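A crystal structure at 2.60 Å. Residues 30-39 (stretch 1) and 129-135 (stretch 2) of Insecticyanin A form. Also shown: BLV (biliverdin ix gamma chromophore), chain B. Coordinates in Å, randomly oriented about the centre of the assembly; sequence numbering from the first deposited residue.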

ATOM      1  N   ILE A  30       6.568 -20.741 -13.279  1.00 22.18           N
ATOM      2  CA  ILE A  30       6.800 -20.150 -14.570  1.00 21.32           C
ATOM      3  C   ILE A  30       7.656 -18.958 -14.392  1.00 29.03           C
ATOM      4  O   ILE A  30       8.547 -18.659 -15.166  1.00 28.59           O
ATOM      5  N   ALA A  31       7.392 -18.233 -13.343  1.00 28.37           N
ATOM      6  CA  ALA A  31       8.213 -17.051 -13.124  1.00 29.39           C
ATOM      7  C   ALA A  31       8.092 -16.640 -11.695  1.00 36.57           C
ATOM      8  O   ALA A  31       7.127 -17.043 -11.019  1.00 20.45           O
ATOM      9  N   LYS A  32       9.043 -15.835 -11.224  1.00 27.93           N
ATOM     10  CA  LYS A  32       8.958 -15.370  -9.832  1.00 33.28           C
ATOM     11  C   LYS A  32       9.652 -14.030  -9.690  1.00 33.66           C
ATOM     12  O   LYS A  32      10.361 -13.664 -10.607  1.00 23.01           O
ATOM     13  N   LEU A  33       9.437 -13.325  -8.547  1.00 23.55           N
ATOM     14  CA  LEU A  33      10.155 -12.111  -8.289  1.00 24.39           C
ATOM     15  C   LEU A  33      11.462 -12.663  -7.646  1.00 31.96           C
ATOM     16  O   LEU A  33      11.388 -13.801  -7.110  1.00 26.55           O
ATOM     17  N   PRO A  34      12.600 -11.974  -7.725  1.00 27.83           N
ATOM     18  CA  PRO A  34      13.800 -12.506  -7.128  1.00 25.67           C
ATOM     19  C   PRO A  34      13.634 -12.879  -5.652  1.00 30.23           C
ATOM     20  O   PRO A  34      12.920 -12.180  -4.923  1.00 26.47           O
ATOM     21  N   LEU A  35      14.161 -14.058  -5.319  1.00 31.97           N
ATOM     22  CA  LEU A  35      14.106 -14.655  -3.971  1.00 29.55           C
ATOM     23  C   LEU A  35      15.429 -15.367  -3.732  1.00 33.13           C
ATOM     24  O   LEU A  35      15.697 -16.367  -4.419  1.00 33.47           O
ATOM     25  N   GLU A  36      16.241 -14.770  -2.889  1.00 30.78           N
ATOM     26  CA  GLU A  36      17.543 -15.320  -2.613  1.00 25.59           C
ATOM     27  C   GLU A  36      17.740 -16.840  -2.523  1.00 35.32           C
ATOM     28  O   GLU A  36      18.462 -17.372  -3.345  1.00 34.19           O
ATOM     29  N   ASN A  37      16.941 -17.506  -1.746  1.00 18.93           N
ATOM     30  CA  ASN A  37      17.087 -18.919  -1.619  1.00 23.39           C
ATOM     31  C   ASN A  37      16.811 -19.656  -2.857  1.00 28.48           C
ATOM     32  O   ASN A  37      17.178 -20.796  -2.920  1.00 28.52           O
ATOM     33  N   GLU A  38      16.151 -19.078  -3.822  1.00 31.67           N
ATOM     34  CA  GLU A  38      15.913 -19.949  -4.954  1.00 26.41           C
ATOM     35  C   GLU A  38      16.308 -19.399  -6.318  1.00 27.29           C
ATOM     36  O   GLU A  38      15.992 -19.931  -7.404  1.00 27.37           O
ATOM     37  N   ASN A  39      17.001 -18.319  -6.251  1.00 30.60           N
ATOM     38  CA  ASN A  39      17.437 -17.693  -7.471  1.00 30.49           C
ATOM     39  C   ASN A  39      18.232 -18.584  -8.434  1.00 44.62           C
ATOM     40  O   ASN A  39      18.031 -18.457  -9.607  1.00 29.78           O
ATOM     41  N   SER A 129      10.215  -6.518   1.899  1.00 29.57           N
ATOM     42  CA  SER A 129      10.571  -7.132   0.639  1.00 28.06           C
ATOM     43  C   SER A 129       9.296  -7.816   0.112  1.00 35.86           C
ATOM     44  O   SER A 129       8.435  -8.230   0.893  1.00 29.45           O
ATOM     45  N   ILE A 130       9.153  -7.932  -1.200  1.00 24.18           N
ATOM     46  CA  ILE A 130       7.998  -8.570  -1.789  1.00 37.26           C
ATOM     47  C   ILE A 130       8.408  -9.790  -2.614  1.00 22.12           C
ATOM     48  O   ILE A 130       9.356  -9.764  -3.431  1.00 23.57           O
ATOM     49  N   HIS A 131       7.693 -10.873  -2.419  1.00 30.38           N
ATOM     50  CA  HIS A 131       7.977 -12.057  -3.200  1.00 20.68           C
ATOM     51  C   HIS A 131       6.725 -12.488  -3.944  1.00 27.46           C
ATOM     52  O   HIS A 131       5.627 -12.359  -3.413  1.00 24.66           O
ATOM     53  N   ALA A 132       6.864 -13.003  -5.172  1.00 23.98           N
ATOM     54  CA  ALA A 132       5.690 -13.448  -5.923  1.00 20.46           C
ATOM     55  C   ALA A 132       6.048 -14.547  -6.885  1.00 22.74           C
ATOM     56  O   ALA A 132       7.190 -14.582  -7.359  1.00 20.41           O
ATOM     57  N   TRP A 133       5.065 -15.432  -7.179  1.00 20.77           N
ATOM     58  CA  TRP A 133       5.294 -16.554  -8.087  1.00 35.55           C
ATOM     59  C   TRP A 133       4.144 -16.846  -9.012  1.00 30.25           C
ATOM     60  O   TRP A 133       2.980 -16.909  -8.586  1.00 27.32           O
ATOM     61  N   ILE A 134       4.467 -17.043 -10.275  1.00 26.53           N
ATOM     62  CA  ILE A 134       3.421 -17.375 -11.220  1.00 20.24           C
ATOM     63  C   ILE A 134       3.492 -18.879 -11.350  1.00 15.27           C
ATOM     64  O   ILE A 134       4.510 -19.455 -11.776  1.00 28.58           O
ATOM     65  N   LEU A 135       2.442 -19.545 -10.926  1.00 26.60           N
ATOM     66  CA  LEU A 135       2.474 -20.987 -10.964  1.00 18.74           C
ATOM     67  C   LEU A 135       1.487 -21.593 -11.941  1.00 30.56           C
ATOM     68  O   LEU A 135       0.360 -21.120 -12.085  1.00 26.34           O
TER

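The frame is a short antiparallel pairing: the axes of strands 30-32 and 129-135 approach to 4.6 Å, with 175° between their directions. Three backbone hydrogen bonds set the register, I30 N to I134 O (2.9 Å), I134 N to A31 O (2.8 Å) and L33 N to A132 O (2.8 Å). Between them K32 and W133 form a non-hydrogen-bonded pair; their CA atoms are 4.2 Å apart, and K32 CA makes a CA-H...O contact with A132 O at 3.1 Å.

A31 and I134 send their side chains to one face of the sheet. I134 (chi1 m, chi2 149°, between wells) packs beside the single methyl of A31, with I134 CD1 4.1 Å from A31 CB. I30 (m, m) starts toward the other strand, its CB 4.2 Å from I134 CG2, but its end leads away.

L33, with 77 Å² covered, is the largest contributor by area. Its CB points toward strand 129-135, and the m, t rotamer places CG 3.8 Å from A132 CB and CD1 3.6 Å from I130 CG2. L33 CG and CD1 therefore fill the low ground beside the A132 methyl, and CD1 also abuts I130; CD2 turns away from I130.

K32 and W133 share the other face. K32 (p, t, t, m) brings CB to 4.0 Å from W133 CD1, then its chain leads away. W133 (m, chi2 -102°) leans nearer to stretch 1, and its rim meets two different neighbours: L35 CD2 lies 3.6 Å from W133 CZ2, near the ring plane, and E38 OE1 accepts a hydrogen bond from W133 NE1 at 3.1 Å. The N-H...O angle of 176° is nearly linear, as expected for an acceptor at the indole edge. E38 (p, t) reaches this site with its CB already pointing toward the strand.

L35 (t, p) is the bump between two aromatic rings. CD1 sits over one face of H131, 3.8 Å from the ring centroid and 27° off the normal, a CH-pi contact, while CD2 takes the W133 edge. H131 (m, chi2 101°) starts sideways but ends nearer stretch 1, and at its edge P34 O is 3.5 Å from H131 CD2. Both H131 ring nitrogens are hydrogen-bonded elsewhere in the structure.

Biliverdin borders this cluster. It covers one face of W133, with BLV CHB 3.4 Å from W133 CZ2. N37, whose side chain does not touch strand 129-135, donates from ND2 to BLV OA at 2.8 Å; L35 CD2 lies 3.6 Å from that same BLV OA.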

ATOM      1  CB  ILE A  30       5.440 -19.738 -15.148  1.00 25.67           C
ATOM      2  CG1 ILE A  30       4.601 -20.957 -15.411  1.00 31.77           C
ATOM      3  CG2 ILE A  30       5.619 -18.992 -16.448  1.00 25.32           C
ATOM      4  CD1 ILE A  30       5.329 -21.949 -16.277  1.00 32.28           C
ATOM      5  CB  ALA A  31       7.773 -15.872 -13.951  1.00 21.33           C
ATOM      6  CB  LYS A  32       9.787 -16.315  -8.901  1.00 22.33           C
ATOM      7  CG  LYS A  32      11.270 -16.438  -9.338  1.00 27.50           C
ATOM      8  CD  LYS A  32      12.174 -17.152  -8.337  1.00 28.44           C
ATOM      9  CE  LYS A  32      13.578 -17.504  -8.908  1.00 24.26           C
ATOM     10  NZ  LYS A  32      13.439 -18.568  -9.896  1.00 22.75           N
ATOM     11  CB  LEU A  33       9.463 -11.200  -7.277  1.00 24.51           C
ATOM     12  CG  LEU A  33       8.177 -10.523  -7.785  1.00 30.80           C
ATOM     13  CD1 LEU A  33       7.702  -9.499  -6.765  1.00 27.23           C
ATOM     14  CD2 LEU A  33       8.332  -9.841  -9.107  1.00 23.75           C
ATOM     15  CB  PRO A  34      14.763 -11.339  -7.064  1.00 27.27           C
ATOM     16  CG  PRO A  34      14.281 -10.307  -8.007  1.00 30.41           C
ATOM     17  CD  PRO A  34      12.859 -10.654  -8.305  1.00 19.18           C
ATOM     18  CB  LEU A  35      12.862 -15.548  -3.796  1.00 23.34           C
ATOM     19  CG  LEU A  35      12.816 -16.322  -2.456  1.00 23.15           C
ATOM     20  CD1 LEU A  35      12.967 -15.355  -1.252  1.00 26.67           C
ATOM     21  CD2 LEU A  35      11.517 -17.142  -2.352  1.00 25.62           C
ATOM     22  CB  GLU A  36      18.128 -14.820  -1.275  1.00 24.15           C
ATOM     23  CG  GLU A  36      19.645 -14.709  -1.293  1.00 69.95           C
ATOM     24  CD  GLU A  36      20.078 -13.661  -2.268  1.00100.00           C
ATOM     25  OE1 GLU A  36      19.426 -12.668  -2.523  1.00100.00           O
ATOM     26  OE2 GLU A  36      21.215 -13.941  -2.836  1.00100.00           O
ATOM     27  CB  ASN A  37      16.339 -19.579  -0.445  1.00 25.67           C
ATOM     28  CG  ASN A  37      14.818 -19.460  -0.606  1.00 26.63           C
ATOM     29  OD1 ASN A  37      14.262 -19.600  -1.690  1.00 28.29           O
ATOM     30  ND2 ASN A  37      14.109 -19.360   0.508  1.00 22.26           N
ATOM     31  CB  GLU A  38      14.492 -20.411  -4.862  1.00 26.70           C
ATOM     32  CG  GLU A  38      13.512 -19.218  -5.178  1.00 18.45           C
ATOM     33  CD  GLU A  38      12.100 -19.750  -5.400  1.00 55.28           C
ATOM     34  OE1 GLU A  38      11.144 -19.615  -4.683  1.00 29.00           O
ATOM     35  OE2 GLU A  38      11.995 -20.362  -6.516  1.00 24.15           O
ATOM     36  CB  ASN A  39      18.260 -16.430  -7.134  1.00 38.37           C
ATOM     37  CG  ASN A  39      17.369 -15.278  -6.744  1.00 46.41           C
ATOM     38  OD1 ASN A  39      16.257 -15.245  -7.239  1.00 34.83           O
ATOM     39  ND2 ASN A  39      17.833 -14.354  -5.890  1.00 35.46           N
ATOM     40  CB  SER A 129      11.703  -8.144   0.650  1.00 22.01           C
ATOM     41  OG  SER A 129      11.528  -9.104   1.691  1.00 27.62           O
ATOM     42  CB  ILE A 130       7.244  -7.586  -2.722  1.00 26.01           C
ATOM     43  CG1 ILE A 130       6.572  -6.394  -1.959  1.00 15.99           C
ATOM     44  CG2 ILE A 130       6.265  -8.365  -3.615  1.00 26.70           C
ATOM     45  CD1 ILE A 130       5.604  -6.876  -0.882  1.00 19.47           C
ATOM     46  CB  HIS A 131       8.548 -13.234  -2.436  1.00 16.88           C
ATOM     47  CG  HIS A 131       9.705 -12.760  -1.653  1.00 26.40           C
ATOM     48  ND1 HIS A 131       9.629 -12.490  -0.291  1.00 22.54           N
ATOM     49  CD2 HIS A 131      10.966 -12.475  -2.062  1.00 24.50           C
ATOM     50  CE1 HIS A 131      10.880 -12.053   0.074  1.00 20.49           C
ATOM     51  NE2 HIS A 131      11.698 -12.040  -0.963  1.00 29.15           N
ATOM     52  CB  ALA A 132       5.036 -12.324  -6.699  1.00 17.59           C
ATOM     53  CB  TRP A 133       5.358 -17.860  -7.285  1.00 22.63           C
ATOM     54  CG  TRP A 133       6.434 -17.951  -6.288  1.00 16.38           C
ATOM     55  CD1 TRP A 133       7.623 -18.637  -6.427  1.00 28.11           C
ATOM     56  CD2 TRP A 133       6.413 -17.342  -4.949  1.00 18.84           C
ATOM     57  NE1 TRP A 133       8.351 -18.482  -5.225  1.00 24.29           N
ATOM     58  CE2 TRP A 133       7.661 -17.690  -4.314  1.00 27.32           C
ATOM     59  CE3 TRP A 133       5.475 -16.524  -4.279  1.00 23.79           C
ATOM     60  CZ2 TRP A 133       7.984 -17.253  -2.977  1.00 25.76           C
ATOM     61  CZ3 TRP A 133       5.754 -16.068  -3.003  1.00 22.27           C
ATOM     62  CH2 TRP A 133       6.989 -16.441  -2.344  1.00 26.33           C
ATOM     63  CB  ILE A 134       3.551 -16.677 -12.538  1.00 23.73           C
ATOM     64  CG1 ILE A 134       3.115 -15.264 -12.306  1.00 27.47           C
ATOM     65  CG2 ILE A 134       2.503 -17.229 -13.451  1.00 25.37           C
ATOM     66  CD1 ILE A 134       3.949 -14.459 -13.283  1.00 40.84           C
ATOM     67  CB  LEU A 135       2.070 -21.584  -9.579  1.00 22.86           C
ATOM     68  CG  LEU A 135       2.846 -20.966  -8.429  1.00 21.40           C
ATOM     69  CD1 LEU A 135       2.251 -21.567  -7.186  1.00 18.61           C
ATOM     70  CD2 LEU A 135       4.268 -21.442  -8.577  1.00 24.49           C
TER
HETATM   71  NA  BLV B 195       9.694 -19.560  -0.258  1.00 24.15           N
HETATM   72  C1A BLV B 195      10.233 -18.745   0.680  1.00 24.98           C
HETATM   73  C2A BLV B 195       9.244 -17.987   1.430  1.00 28.95           C
HETATM   74  C3A BLV B 195       8.037 -18.372   0.927  1.00 17.72           C
HETATM   75  C4A BLV B 195       8.336 -19.350  -0.136  1.00 21.30           C
HETATM   76  CMA BLV B 195       6.589 -17.859   1.276  1.00  8.95           C
HETATM   77  OA  BLV B 195      11.428 -18.676   0.871  1.00 24.83           O
HETATM   78  CAA BLV B 195       9.525 -16.976   2.466  1.00 21.36           C
HETATM   79  CBA BLV B 195       9.955 -15.780   1.670  1.00 20.54           C
HETATM   80  CGA BLV B 195      10.474 -14.712   2.631  1.00 26.58           C
HETATM   81  O1A BLV B 195       9.817 -13.754   2.933  1.00 21.39           O
HETATM   82  O2A BLV B 195      11.550 -14.857   3.120  1.00 28.06           O
HETATM   83  CHB BLV B 195       7.344 -19.943  -0.916  1.00 24.83           C
HETATM   84  NB  BLV B 195       8.619 -21.457  -2.351  1.00 22.06           N
HETATM   85  C1B BLV B 195       7.494 -20.721  -2.052  1.00 23.55           C
HETATM   86  C2B BLV B 195       6.477 -20.900  -3.059  1.00 18.21           C
HETATM   87  C3B BLV B 195       7.003 -21.736  -3.955  1.00 32.10           C
HETATM   88  C4B BLV B 195       8.360 -22.072  -3.512  1.00 32.87           C
HETATM   89  CMB BLV B 195       5.094 -20.269  -3.069  1.00 18.64           C
HETATM   90  CAB BLV B 195       6.335 -22.225  -5.205  1.00 30.14           C
HETATM   91  CBB BLV B 195       7.171 -22.272  -6.293  1.00 27.45           C
HETATM   92  CHC BLV B 195       9.194 -22.972  -4.189  1.00 19.54           C
HETATM   93  NC  BLV B 195      11.314 -23.019  -3.017  1.00 23.44           N
HETATM   94  C1C BLV B 195      10.400 -23.530  -3.876  1.00 32.16           C
HETATM   95  C2C BLV B 195      10.885 -24.776  -4.493  1.00 21.57           C
HETATM   96  C3C BLV B 195      12.089 -25.099  -4.015  1.00 33.68           C
HETATM   97  C4C BLV B 195      12.375 -23.960  -3.052  1.00 24.84           C
HETATM   98  CMC BLV B 195      10.099 -25.591  -5.407  1.00 22.62           C
HETATM   99  CAC BLV B 195      13.080 -26.247  -4.286  1.00 26.95           C
HETATM  100  CBC BLV B 195      13.985 -26.616  -3.348  1.00 20.73           C
HETATM  101  CHD BLV B 195      13.610 -23.781  -2.336  1.00 28.77           C
HETATM  102  ND  BLV B 195      12.706 -22.777  -0.267  1.00 25.23           N
HETATM  103  C1D BLV B 195      13.778 -23.265  -1.067  1.00 32.09           C
HETATM  104  C2D BLV B 195      15.063 -23.162  -0.309  1.00 31.24           C
HETATM  105  C3D BLV B 195      14.773 -22.622   0.923  1.00 38.77           C
HETATM  106  C4D BLV B 195      13.337 -22.411   0.916  1.00 32.57           C
HETATM  107  CMD BLV B 195      16.438 -23.538  -0.771  1.00 24.53           C
HETATM  108  OD  BLV B 195      12.737 -21.961   1.863  1.00 27.26           O
HETATM  109  CAD BLV B 195      15.724 -22.347   2.020  1.00 21.94           C
HETATM  110  CBD BLV B 195      15.577 -23.446   3.056  1.00 20.54           C
HETATM  111  CGD BLV B 195      16.391 -23.116   4.360  1.00 35.73           C
HETATM  112  O1D BLV B 195      17.492 -23.546   4.495  1.00 31.02           O
HETATM  113  O2D BLV B 195      15.933 -22.402   5.232  1.00 29.54           O